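Local coordinates for protein putative decarboxylase involved in desferrioxamine biosynthesis (Erwinia amylovora, PDB 5O5C) that probably decarboxylates lysine with the help of pyridoxal 5'-phosphate, an early step in the biosynthesis of the siderophore desferrioxamine, at residues B[170-182]-B[216-228]. Residues are numbered along the deposited sequence; the frame is centred on the assembly and turned at random.
With PLP (pyridoxal-5'-phosphate), chain H.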
loop_
_atom_site.group_PDB
_atom_site.type_symbol
_atom_site.label_atom_id
_atom_site.label_comp_id
_atom_site.label_asym_id
_atom_site.label_seq_id
_atom_site.Cartn_x
_atom_site.Cartn_y
_atom_site.Cartn_z
ATOM N N GLY B 170 -6.380 3.561 -5.013
ATOM C CA GLY B 170 -6.789 4.076 -6.280
ATOM C C GLY B 170 -5.707 4.528 -7.165
ATOM O O GLY B 170 -5.768 4.252 -8.345
ATOM N N THR B 171 -4.750 5.260 -6.591
ATOM C CA THR B 171 -3.537 5.585 -7.244
ATOM C C THR B 171 -2.750 4.396 -7.861
ATOM O O THR B 171 -2.336 4.498 -8.974
ATOM C CB THR B 171 -2.647 6.417 -6.316
ATOM O OG1 THR B 171 -3.414 7.509 -5.781
ATOM C CG2 THR B 171 -1.404 6.894 -7.054
ATOM N N GLN B 172 -2.470 3.344 -7.112
ATOM C CA GLN B 172 -1.758 2.182 -7.634
ATOM C C GLN B 172 -2.631 1.409 -8.634
ATOM O O GLN B 172 -2.135 0.897 -9.617
ATOM C CB GLN B 172 -1.327 1.269 -6.483
ATOM C CG GLN B 172 -0.574 0.030 -6.849
ATOM C CD GLN B 172 -0.476 -0.923 -5.663
ATOM O OE1 GLN B 172 -0.380 -0.497 -4.563
ATOM N NE2 GLN B 172 -0.613 -2.210 -5.901
ATOM N N SER B 173 -3.940 1.346 -8.405
ATOM C CA SER B 173 -4.835 0.731 -9.419
ATOM C C SER B 173 -4.773 1.463 -10.788
ATOM O O SER B 173 -4.676 0.793 -11.874
ATOM C CB SER B 173 -6.241 0.685 -8.859
ATOM O OG SER B 173 -6.192 0.022 -7.571
ATOM N N ASN B 174 -4.768 2.804 -10.733
ATOM C CA ASN B 174 -4.650 3.638 -11.942
ATOM C C ASN B 174 -3.301 3.474 -12.582
ATOM O O ASN B 174 -3.213 3.483 -13.795
ATOM C CB ASN B 174 -4.958 5.113 -11.714
ATOM C CG ASN B 174 -6.447 5.399 -11.578
ATOM O OD1 ASN B 174 -7.293 4.572 -11.949
ATOM N ND2 ASN B 174 -6.775 6.581 -11.080
ATOM N N LEU B 175 -2.256 3.268 -11.782
ATOM C CA LEU B 175 -0.947 2.972 -12.371
ATOM C C LEU B 175 -0.998 1.650 -13.133
ATOM O O LEU B 175 -0.515 1.577 -14.294
ATOM C CB LEU B 175 0.155 2.963 -11.338
ATOM C CG LEU B 175 1.533 2.467 -11.789
ATOM C CD1 LEU B 175 2.022 3.273 -12.960
ATOM C CD2 LEU B 175 2.493 2.560 -10.611
ATOM N N MET B 176 -1.643 0.650 -12.536
ATOM C CA MET B 176 -1.653 -0.675 -13.151
ATOM C C MET B 176 -2.442 -0.596 -14.440
ATOM O O MET B 176 -2.040 -1.212 -15.436
ATOM C CB MET B 176 -2.257 -1.744 -12.230
ATOM C CG MET B 176 -1.466 -2.067 -10.996
ATOM S SD MET B 176 -2.370 -3.374 -10.152
ATOM C CE MET B 176 -1.422 -3.650 -8.662
ATOM N N ALA B 177 -3.512 0.209 -14.435
ATOM C CA ALA B 177 -4.342 0.433 -15.642
ATOM C C ALA B 177 -3.593 1.044 -16.832
ATOM O O ALA B 177 -3.717 0.552 -17.994
ATOM C CB ALA B 177 -5.597 1.239 -15.336
ATOM N N MET B 178 -2.793 2.079 -16.574
ATOM C CA MET B 178 -2.037 2.677 -17.654
ATOM C C MET B 178 -0.836 1.777 -18.047
ATOM O O MET B 178 -0.404 1.792 -19.195
ATOM C CB MET B 178 -1.595 4.085 -17.284
ATOM C CG MET B 178 -2.737 5.044 -16.947
ATOM S SD MET B 178 -3.974 5.164 -18.251
ATOM C CE MET B 178 -3.110 5.773 -19.595
ATOM N N LEU B 179 -0.351 0.963 -17.106
ATOM C CA LEU B 179 0.731 0.064 -17.357
ATOM C C LEU B 179 0.270 -1.028 -18.364
ATOM O O LEU B 179 0.924 -1.238 -19.396
ATOM C CB LEU B 179 1.252 -0.531 -16.066
ATOM C CG LEU B 179 2.315 -1.647 -16.105
ATOM C CD1 LEU B 179 3.576 -1.345 -16.878
ATOM C CD2 LEU B 179 2.634 -1.983 -14.652
ATOM N N LEU B 180 -0.861 -1.655 -18.048
ATOM C CA LEU B 180 -1.478 -2.633 -18.902
ATOM C C LEU B 180 -1.857 -2.025 -20.249
ATOM O O LEU B 180 -1.576 -2.629 -21.255
ATOM C CB LEU B 180 -2.681 -3.306 -18.255
ATOM C CG LEU B 180 -2.364 -4.528 -17.411
ATOM C CD1 LEU B 180 -1.341 -4.212 -16.349
ATOM C CD2 LEU B 180 -3.585 -5.130 -16.745
ATOM N N ALA B 181 -2.446 -0.832 -20.275
ATOM C CA ALA B 181 -2.808 -0.195 -21.570
ATOM C C ALA B 181 -1.593 -0.002 -22.400
ATOM O O ALA B 181 -1.606 -0.358 -23.543
ATOM C CB ALA B 181 -3.505 1.143 -21.383
ATOM N N ARG B 182 -0.568 0.617 -21.838
ATOM C CA ARG B 182 0.736 0.761 -22.455
ATOM C C ARG B 182 1.282 -0.572 -22.951
ATOM O O ARG B 182 1.552 -0.698 -24.161
ATOM C CB ARG B 182 1.756 1.379 -21.489
ATOM C CG ARG B 182 3.100 1.712 -22.105
ATOM C CD ARG B 182 4.146 1.991 -21.044
ATOM N NE ARG B 182 4.551 0.730 -20.399
ATOM C CZ ARG B 182 5.471 0.601 -19.459
ATOM N NH1 ARG B 182 6.158 1.646 -18.997
ATOM N NH2 ARG B 182 5.726 -0.601 -18.978
ATOM N N HIS B 216 -8.846 12.386 -12.112
ATOM C CA HIS B 216 -7.946 12.444 -10.962
ATOM C C HIS B 216 -6.470 12.567 -11.457
ATOM O O HIS B 216 -6.119 11.986 -12.465
ATOM C CB HIS B 216 -8.151 11.207 -10.112
ATOM C CG HIS B 216 -7.407 11.261 -8.809
ATOM N ND1 HIS B 216 -6.142 10.736 -8.656
ATOM C CD2 HIS B 216 -7.745 11.790 -7.612
ATOM C CE1 HIS B 216 -5.709 10.986 -7.425
ATOM N NE2 HIS B 216 -6.682 11.591 -6.765
ATOM N N PHE B 217 -5.617 13.297 -10.734
ATOM C CA PHE B 217 -4.230 13.546 -11.146
ATOM C C PHE B 217 -3.308 12.309 -11.157
ATOM O O PHE B 217 -2.293 12.327 -11.834
ATOM C CB PHE B 217 -3.558 14.660 -10.330
ATOM C CG PHE B 217 -2.377 15.323 -11.059
ATOM C CD1 PHE B 217 -2.563 15.969 -12.282
ATOM C CD2 PHE B 217 -1.073 15.289 -10.531
ATOM C CE1 PHE B 217 -1.489 16.570 -12.952
ATOM C CE2 PHE B 217 -0.003 15.886 -11.198
ATOM C CZ PHE B 217 -0.216 16.532 -12.408
ATOM N N SER B 218 -3.699 11.242 -10.462
ATOM C CA SER B 218 -3.021 9.907 -10.573
ATOM C C SER B 218 -2.770 9.377 -12.000
ATOM O O SER B 218 -1.692 8.755 -12.247
ATOM C CB SER B 218 -3.685 8.843 -9.682
ATOM O OG SER B 218 -5.045 8.630 -9.931
ATOM N N ILE B 219 -3.677 9.695 -12.940
ATOM C CA ILE B 219 -3.495 9.380 -14.367
ATOM C C ILE B 219 -2.210 9.976 -14.961
ATOM O O ILE B 219 -1.369 9.235 -15.435
ATOM C CB ILE B 219 -4.717 9.751 -15.245
ATOM C CG1 ILE B 219 -6.015 9.050 -14.770
ATOM C CG2 ILE B 219 -4.450 9.430 -16.713
ATOM C CD1 ILE B 219 -5.899 7.566 -14.484
ATOM N N GLN B 220 -2.092 11.289 -14.921
ATOM C CA GLN B 220 -0.877 12.006 -15.247
ATOM C C GLN B 220 0.376 11.570 -14.438
ATOM O O GLN B 220 1.403 11.409 -15.013
ATOM C CB GLN B 220 -1.065 13.519 -15.066
ATOM C CG GLN B 220 -1.901 14.207 -16.150
ATOM C CD GLN B 220 -3.371 14.168 -15.865
ATOM O OE1 GLN B 220 -3.806 13.458 -14.940
ATOM N NE2 GLN B 220 -4.165 14.894 -16.681
ATOM N N LYS B 221 0.263 11.383 -13.123
ATOM C CA LYS B 221 1.374 10.861 -12.301
ATOM C C LYS B 221 1.793 9.488 -12.790
ATOM O O LYS B 221 2.991 9.172 -12.857
ATOM C CB LYS B 221 1.014 10.795 -10.813
ATOM C CG LYS B 221 0.650 12.124 -10.140
ATOM C CD LYS B 221 0.225 11.943 -8.674
ATOM C CE LYS B 221 0.681 13.104 -7.805
ATOM N NZ LYS B 221 -0.016 13.225 -6.491
ATOM N N SER B 222 0.817 8.661 -13.150
ATOM C CA SER B 222 1.106 7.310 -13.602
ATOM C C SER B 222 1.869 7.327 -14.932
ATOM O O SER B 222 2.796 6.559 -15.066
ATOM C CB SER B 222 -0.135 6.450 -13.776
ATOM O OG SER B 222 -0.827 6.291 -12.568
ATOM N N MET B 223 1.474 8.187 -15.878
ATOM C CA MET B 223 2.181 8.325 -17.171
ATOM C C MET B 223 3.560 8.922 -16.994
ATOM O O MET B 223 4.452 8.592 -17.784
ATOM C CB MET B 223 1.425 9.179 -18.171
ATOM C CG MET B 223 0.024 8.816 -18.508
ATOM S SD MET B 223 -0.321 7.135 -18.948
ATOM C CE MET B 223 0.572 7.041 -20.463
ATOM N N ALA B 224 3.785 9.731 -15.942
ATOM C CA ALA B 224 5.177 10.112 -15.568
ATOM C C ALA B 224 6.041 8.953 -15.206
ATOM O O ALA B 224 7.171 8.787 -15.709
ATOM C CB ALA B 224 5.215 11.120 -14.475
ATOM N N ILE B 225 5.501 8.129 -14.316
ATOM C CA ILE B 225 6.185 6.967 -13.902
ATOM C C ILE B 225 6.470 6.000 -15.087
ATOM O O ILE B 225 7.554 5.439 -15.190
ATOM C CB ILE B 225 5.396 6.296 -12.777
ATOM C CG1 ILE B 225 5.398 7.187 -11.531
ATOM C CG2 ILE B 225 6.002 4.969 -12.385
ATOM C CD1 ILE B 225 4.323 6.746 -10.573
ATOM N N LEU B 226 5.498 5.838 -15.984
ATOM C CA LEU B 226 5.644 4.934 -17.074
ATOM C C LEU B 226 6.568 5.419 -18.160
ATOM O O LEU B 226 6.682 4.766 -19.163
ATOM C CB LEU B 226 4.276 4.582 -17.667
ATOM C CG LEU B 226 3.351 3.832 -16.732
ATOM C CD1 LEU B 226 1.904 3.946 -17.082
ATOM C CD2 LEU B 226 3.759 2.390 -16.634
ATOM N N GLY B 227 7.199 6.576 -18.011
ATOM C CA GLY B 227 8.152 7.020 -18.982
ATOM C C GLY B 227 7.600 7.711 -20.190
ATOM O O GLY B 227 8.334 7.900 -21.152
ATOM N N LEU B 228 6.308 8.073 -20.147
ATOM C CA LEU B 228 5.654 8.808 -21.219
ATOM C C LEU B 228 5.360 10.278 -20.894
ATOM O O LEU B 228 5.227 11.104 -21.793
ATOM C CB LEU B 228 4.371 8.099 -21.617
ATOM C CG LEU B 228 4.530 6.659 -22.039
ATOM C CD1 LEU B 228 3.147 6.058 -22.130
ATOM C CD2 LEU B 228 5.273 6.569 -23.356
HETATM N N1 PLP H . -9.468 8.124 -8.769
HETATM C C2 PLP H . -10.478 8.895 -8.315
HETATM C C2A PLP H . -11.704 9.114 -9.149
HETATM C C3 PLP H . -10.361 9.500 -6.981
HETATM O O3 PLP H . -11.355 10.295 -6.462
HETATM C C4 PLP H . -9.116 9.195 -6.234
HETATM C C4A PLP H . -8.849 9.802 -4.912
HETATM C C5 PLP H . -8.091 8.344 -6.840
HETATM C C6 PLP H . -8.323 7.867 -8.115
HETATM C C5A PLP H . -6.816 8.046 -6.083
HETATM O O4P PLP H . -7.239 7.160 -5.035
HETATM P P PLP H . -6.367 6.670 -3.766
HETATM O O1P PLP H . -6.287 7.873 -2.882
HETATM O O2P PLP H . -7.223 5.605 -3.131
HETATM O O3P PLP H . -5.032 6.179 -4.201
#
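Helices 170-182 and 218-225 cross obliquely, at -54°, with axes 8.8 Å apart at closest approach; T171 is nearest S218 and L175 nearest S222, while L179 comes closest to L226, just past the second helix. In the large domain of this fold-type I PLP enzyme they pack on its mixed seven-stranded sheet, M178 and M223 both resting on V209. The N-terminus of helix 170-182 faces the cofactor phosphate: T171 N gives a nearly straight bond to PLP O3P (2.6 Å), and its OG1, beside that N at chi1 -50°, gives a second. The ring of H216 lies over one face of the pyridine, its CD2 3.2 Å from PLP C4. S218 OG shares a hydrogen bond with H216 ND1 (2.7 Å), either being the donor, and accepts one from N174 ND2 (2.9 Å) in the amide plane, linking ring to amide. N174 suits this buried place because its amide both donates and accepts: ND2 also bonds D298, and OD1 bonds H296. Small S222 is a knob among T171, N174, L175 and M178, its OG satisfied by S218 O. Flexible M178 and M223, each bent at chi2 and chi3, cross at about a right angle, M178 CE against M223 SD. L226 splits its methyls, CD1 against M178 CB (3.5 Å) and CD2 against L179 CD1. G227 takes the positive phi of a Schellman motif, where a CB would press on the L226 carbonyl oxygen. R182 also bonds I225 O of the second subunit; L226 CD2 covers one guanidinium face, and R182 NH1 donates in plane to L226 O at 3.2 Å.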